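Long-range contact in Adhesin/hemolysin (Burkholderia pseudomallei 1026a, PDB 4G6V), which serves as the toxic tRNase component of a contact-dependent growth inhibition system, which bacteria use to inhibit the growth of closely related neighbours: residues V100-I114 with A127-A139. Numbering follows the deposited sequence.
Sequences VFDNYAPATGNVRNI and ASNIVVNLADSSA
The Phe101 ring lies flat over the methylene of Asn129: CB stands 3.4 Å from the ring centroid and 4° off the ring normal, so this bump fills the middle of one face, a CH-pi contact. With Asn129 CG beside its own backbone N (chi1 -54°), the amide lies clear of the ring centre and ND2 donates to Val100 O (3.0 Å), while OD1 accepts from Lys158 N. Val131 supplies the next bump, its CG2 lying 3.6 Å from Phe101 CD2. Beneath these side chains, which share one face of the sheet, the backbones pair in parallel, Asp102 N to Asn129 O, Val131 N to Asp102 O, Tyr104 N to Val131 O and Asn133 N to Tyr104 O. Strands 99-104 and 129-133, parallel and linked through helix 111-123, form a beta-alpha-beta unit in a toxin domain of the PDDEXK clan; Asp102, probably an active-site residue, lies within this pairing, its side chain on the face opposite Phe101, and OD1 accepts from Asp93 N. Beyond the strands, Pro106 is the wedge: CD meets Val132 CG1 at 4.0 Å and also stands over the centre of one face of the Tyr104 ring, while CG reaches Leu134 CD2. Ser137 OG donates to Thr108 O (3.0 Å) and accepts from Ala139 N in an ST turn, and the Ala139 methyl meets Val111 CG2 at 3.4 Å.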
# COMPACT_ATOMS: atom_id res chain seq x y z
N VAL A 100 9.90 -7.49 -10.54
CA VAL A 100 9.32 -7.25 -9.22
C VAL A 100 7.91 -6.65 -9.33
O VAL A 100 7.68 -5.70 -10.11
CB VAL A 100 10.23 -6.41 -8.26
CG1 VAL A 100 11.48 -7.21 -7.84
CG2 VAL A 100 10.57 -5.01 -8.85
N PHE A 101 6.98 -7.25 -8.57
CA PHE A 101 5.56 -6.90 -8.55
C PHE A 101 5.05 -6.78 -7.11
O PHE A 101 5.58 -7.43 -6.19
CB PHE A 101 4.75 -7.99 -9.24
CG PHE A 101 4.27 -7.64 -10.62
CD1 PHE A 101 4.99 -8.02 -11.74
CD2 PHE A 101 3.07 -6.96 -10.81
CE1 PHE A 101 4.53 -7.72 -13.02
CE2 PHE A 101 2.61 -6.64 -12.09
CZ PHE A 101 3.34 -7.03 -13.20
N ASP A 102 4.02 -5.96 -6.91
CA ASP A 102 3.37 -5.87 -5.61
C ASP A 102 1.86 -6.09 -5.74
O ASP A 102 1.26 -5.72 -6.76
CB ASP A 102 3.66 -4.53 -4.92
CG ASP A 102 4.96 -4.56 -4.12
OD1 ASP A 102 5.61 -5.62 -4.04
OD2 ASP A 102 5.33 -3.50 -3.56
N ASN A 103 1.25 -6.71 -4.73
CA ASN A 103 -0.20 -6.94 -4.71
C ASN A 103 -0.92 -5.79 -4.03
O ASN A 103 -0.46 -5.27 -3.02
CB ASN A 103 -0.56 -8.26 -3.99
CG ASN A 103 -2.06 -8.60 -4.09
OD1 ASN A 103 -2.57 -8.85 -5.18
ND2 ASN A 103 -2.78 -8.60 -2.95
N TYR A 104 -2.05 -5.40 -4.61
CA TYR A 104 -2.92 -4.38 -4.03
C TYR A 104 -4.37 -4.82 -4.18
O TYR A 104 -4.87 -5.03 -5.29
CB TYR A 104 -2.65 -3.01 -4.67
CG TYR A 104 -3.72 -1.97 -4.47
CD1 TYR A 104 -4.27 -1.72 -3.22
CD2 TYR A 104 -4.16 -1.20 -5.54
CE1 TYR A 104 -5.26 -0.75 -3.05
CE2 TYR A 104 -5.13 -0.22 -5.37
CZ TYR A 104 -5.68 0.01 -4.14
OH TYR A 104 -6.64 1.00 -4.00
N ALA A 105 -5.03 -5.01 -3.04
CA ALA A 105 -6.34 -5.63 -3.05
C ALA A 105 -7.39 -4.68 -2.50
O ALA A 105 -7.84 -4.84 -1.38
CB ALA A 105 -6.32 -6.94 -2.28
N PRO A 106 -7.79 -3.69 -3.31
CA PRO A 106 -8.70 -2.64 -2.89
C PRO A 106 -10.02 -3.21 -2.40
O PRO A 106 -10.56 -4.12 -3.03
CB PRO A 106 -8.92 -1.83 -4.18
CG PRO A 106 -8.66 -2.82 -5.28
CD PRO A 106 -7.51 -3.63 -4.76
N ALA A 107 -10.51 -2.69 -1.28
CA ALA A 107 -11.83 -3.04 -0.79
C ALA A 107 -12.78 -1.92 -1.20
O ALA A 107 -13.99 -2.14 -1.34
CB ALA A 107 -11.82 -3.22 0.71
N THR A 108 -12.21 -0.73 -1.39
CA THR A 108 -12.97 0.39 -1.90
C THR A 108 -13.42 0.10 -3.32
O THR A 108 -12.76 -0.66 -4.06
CB THR A 108 -12.12 1.69 -1.91
OG1 THR A 108 -12.90 2.77 -2.45
CG2 THR A 108 -10.87 1.54 -2.79
N GLY A 109 -14.54 0.71 -3.70
CA GLY A 109 -15.00 0.70 -5.08
C GLY A 109 -14.78 2.03 -5.79
O GLY A 109 -15.17 2.18 -6.94
N ASN A 110 -14.17 3.00 -5.11
CA ASN A 110 -13.91 4.32 -5.68
C ASN A 110 -12.71 4.30 -6.62
O ASN A 110 -11.56 4.47 -6.20
CB ASN A 110 -13.65 5.35 -4.58
CG ASN A 110 -13.83 6.78 -5.07
OD1 ASN A 110 -13.01 7.32 -5.81
ND2 ASN A 110 -14.92 7.41 -4.64
N VAL A 111 -12.99 4.12 -7.90
CA VAL A 111 -11.95 3.98 -8.92
C VAL A 111 -10.90 5.10 -8.94
O VAL A 111 -9.70 4.83 -9.09
CB VAL A 111 -12.58 3.83 -10.31
CG1 VAL A 111 -11.55 4.07 -11.37
CG2 VAL A 111 -13.21 2.43 -10.44
N ARG A 112 -11.34 6.34 -8.76
CA ARG A 112 -10.42 7.46 -8.71
C ARG A 112 -9.45 7.30 -7.55
O ARG A 112 -8.22 7.45 -7.70
CB ARG A 112 -11.18 8.79 -8.63
CG ARG A 112 -12.04 9.04 -9.86
CD ARG A 112 -12.75 10.41 -9.88
NE ARG A 112 -13.98 10.33 -10.67
CZ ARG A 112 -14.97 11.23 -10.64
NH1 ARG A 112 -14.88 12.31 -9.87
NH2 ARG A 112 -16.06 11.09 -11.40
N ASN A 113 -10.01 6.94 -6.40
CA ASN A 113 -9.22 6.74 -5.18
C ASN A 113 -8.25 5.57 -5.35
O ASN A 113 -7.11 5.62 -4.87
CB ASN A 113 -10.14 6.54 -3.97
CG ASN A 113 -10.87 7.83 -3.57
OD1 ASN A 113 -10.89 8.80 -4.31
ND2 ASN A 113 -11.46 7.82 -2.39
N ILE A 114 -8.71 4.53 -6.03
CA ILE A 114 -7.85 3.41 -6.34
C ILE A 114 -6.64 3.89 -7.13
O ILE A 114 -5.51 3.52 -6.81
CB ILE A 114 -8.59 2.31 -7.13
CG1 ILE A 114 -9.78 1.80 -6.32
CG2 ILE A 114 -7.63 1.17 -7.50
CD1 ILE A 114 -10.24 0.43 -6.71
N ALA A 127 6.82 1.59 -5.45
CA ALA A 127 6.27 0.48 -6.19
C ALA A 127 6.38 0.83 -7.69
O ALA A 127 6.44 2.01 -8.05
CB ALA A 127 4.83 0.23 -5.78
N SER A 128 6.39 -0.19 -8.53
CA SER A 128 6.41 -0.04 -9.99
C SER A 128 5.30 -0.90 -10.62
O SER A 128 4.30 -0.38 -11.12
CB SER A 128 7.77 -0.48 -10.51
OG SER A 128 8.20 -1.64 -9.82
N ASN A 129 5.50 -2.22 -10.60
CA ASN A 129 4.54 -3.15 -11.17
C ASN A 129 3.56 -3.67 -10.13
O ASN A 129 3.96 -4.22 -9.09
CB ASN A 129 5.28 -4.29 -11.85
CG ASN A 129 6.28 -3.79 -12.85
OD1 ASN A 129 5.93 -3.02 -13.74
ND2 ASN A 129 7.54 -4.20 -12.70
N ILE A 130 2.27 -3.51 -10.41
CA ILE A 130 1.23 -3.79 -9.44
C ILE A 130 0.27 -4.85 -9.92
O ILE A 130 -0.28 -4.74 -11.03
CB ILE A 130 0.37 -2.55 -9.17
CG1 ILE A 130 1.21 -1.27 -9.08
CG2 ILE A 130 -0.50 -2.79 -7.95
CD1 ILE A 130 1.78 -1.00 -7.72
N VAL A 131 0.04 -5.87 -9.10
CA VAL A 131 -1.10 -6.76 -9.29
C VAL A 131 -2.28 -6.15 -8.54
O VAL A 131 -2.21 -5.90 -7.32
CB VAL A 131 -0.86 -8.18 -8.76
CG1 VAL A 131 -2.14 -8.98 -8.84
CG2 VAL A 131 0.26 -8.87 -9.53
N VAL A 132 -3.36 -5.87 -9.27
CA VAL A 132 -4.55 -5.33 -8.65
C VAL A 132 -5.63 -6.39 -8.64
O VAL A 132 -6.17 -6.73 -9.69
CB VAL A 132 -5.11 -4.13 -9.37
CG1 VAL A 132 -6.40 -3.66 -8.63
CG2 VAL A 132 -4.06 -3.00 -9.47
N ASN A 133 -5.95 -6.87 -7.44
CA ASN A 133 -6.89 -7.96 -7.23
C ASN A 133 -8.25 -7.45 -6.79
O ASN A 133 -8.41 -6.94 -5.65
CB ASN A 133 -6.33 -8.89 -6.16
CG ASN A 133 -7.07 -10.19 -6.07
OD1 ASN A 133 -8.24 -10.29 -6.46
ND2 ASN A 133 -6.40 -11.21 -5.54
N LEU A 134 -9.25 -7.59 -7.67
CA LEU A 134 -10.58 -7.01 -7.42
C LEU A 134 -11.55 -7.90 -6.60
O LEU A 134 -12.76 -7.66 -6.62
CB LEU A 134 -11.24 -6.54 -8.72
CG LEU A 134 -10.49 -5.48 -9.55
CD1 LEU A 134 -11.33 -5.02 -10.73
CD2 LEU A 134 -10.07 -4.28 -8.71
N ALA A 135 -11.02 -8.89 -5.88
CA ALA A 135 -11.84 -9.80 -5.07
C ALA A 135 -12.89 -9.09 -4.22
O ALA A 135 -14.07 -9.44 -4.25
CB ALA A 135 -10.95 -10.68 -4.18
N ASP A 136 -12.47 -8.07 -3.46
CA ASP A 136 -13.36 -7.38 -2.54
C ASP A 136 -13.75 -5.97 -3.01
O ASP A 136 -14.25 -5.18 -2.22
CB ASP A 136 -12.70 -7.29 -1.17
CG ASP A 136 -12.08 -8.60 -0.75
OD1 ASP A 136 -12.83 -9.49 -0.30
OD2 ASP A 136 -10.83 -8.75 -0.87
N SER A 137 -13.51 -5.66 -4.28
CA SER A 137 -13.85 -4.34 -4.81
C SER A 137 -15.00 -4.42 -5.81
O SER A 137 -15.13 -5.40 -6.53
CB SER A 137 -12.63 -3.73 -5.49
OG SER A 137 -12.99 -2.62 -6.29
N SER A 138 -15.82 -3.39 -5.87
CA SER A 138 -16.92 -3.36 -6.83
C SER A 138 -16.57 -2.58 -8.10
O SER A 138 -17.43 -2.34 -8.95
CB SER A 138 -18.20 -2.80 -6.19
OG SER A 138 -18.11 -1.40 -5.93
N ALA A 139 -15.31 -2.17 -8.22
CA ALA A 139 -14.84 -1.39 -9.36
C ALA A 139 -14.49 -2.29 -10.53
O ALA A 139 -13.75 -3.26 -10.38
CB ALA A 139 -13.63 -0.55 -8.96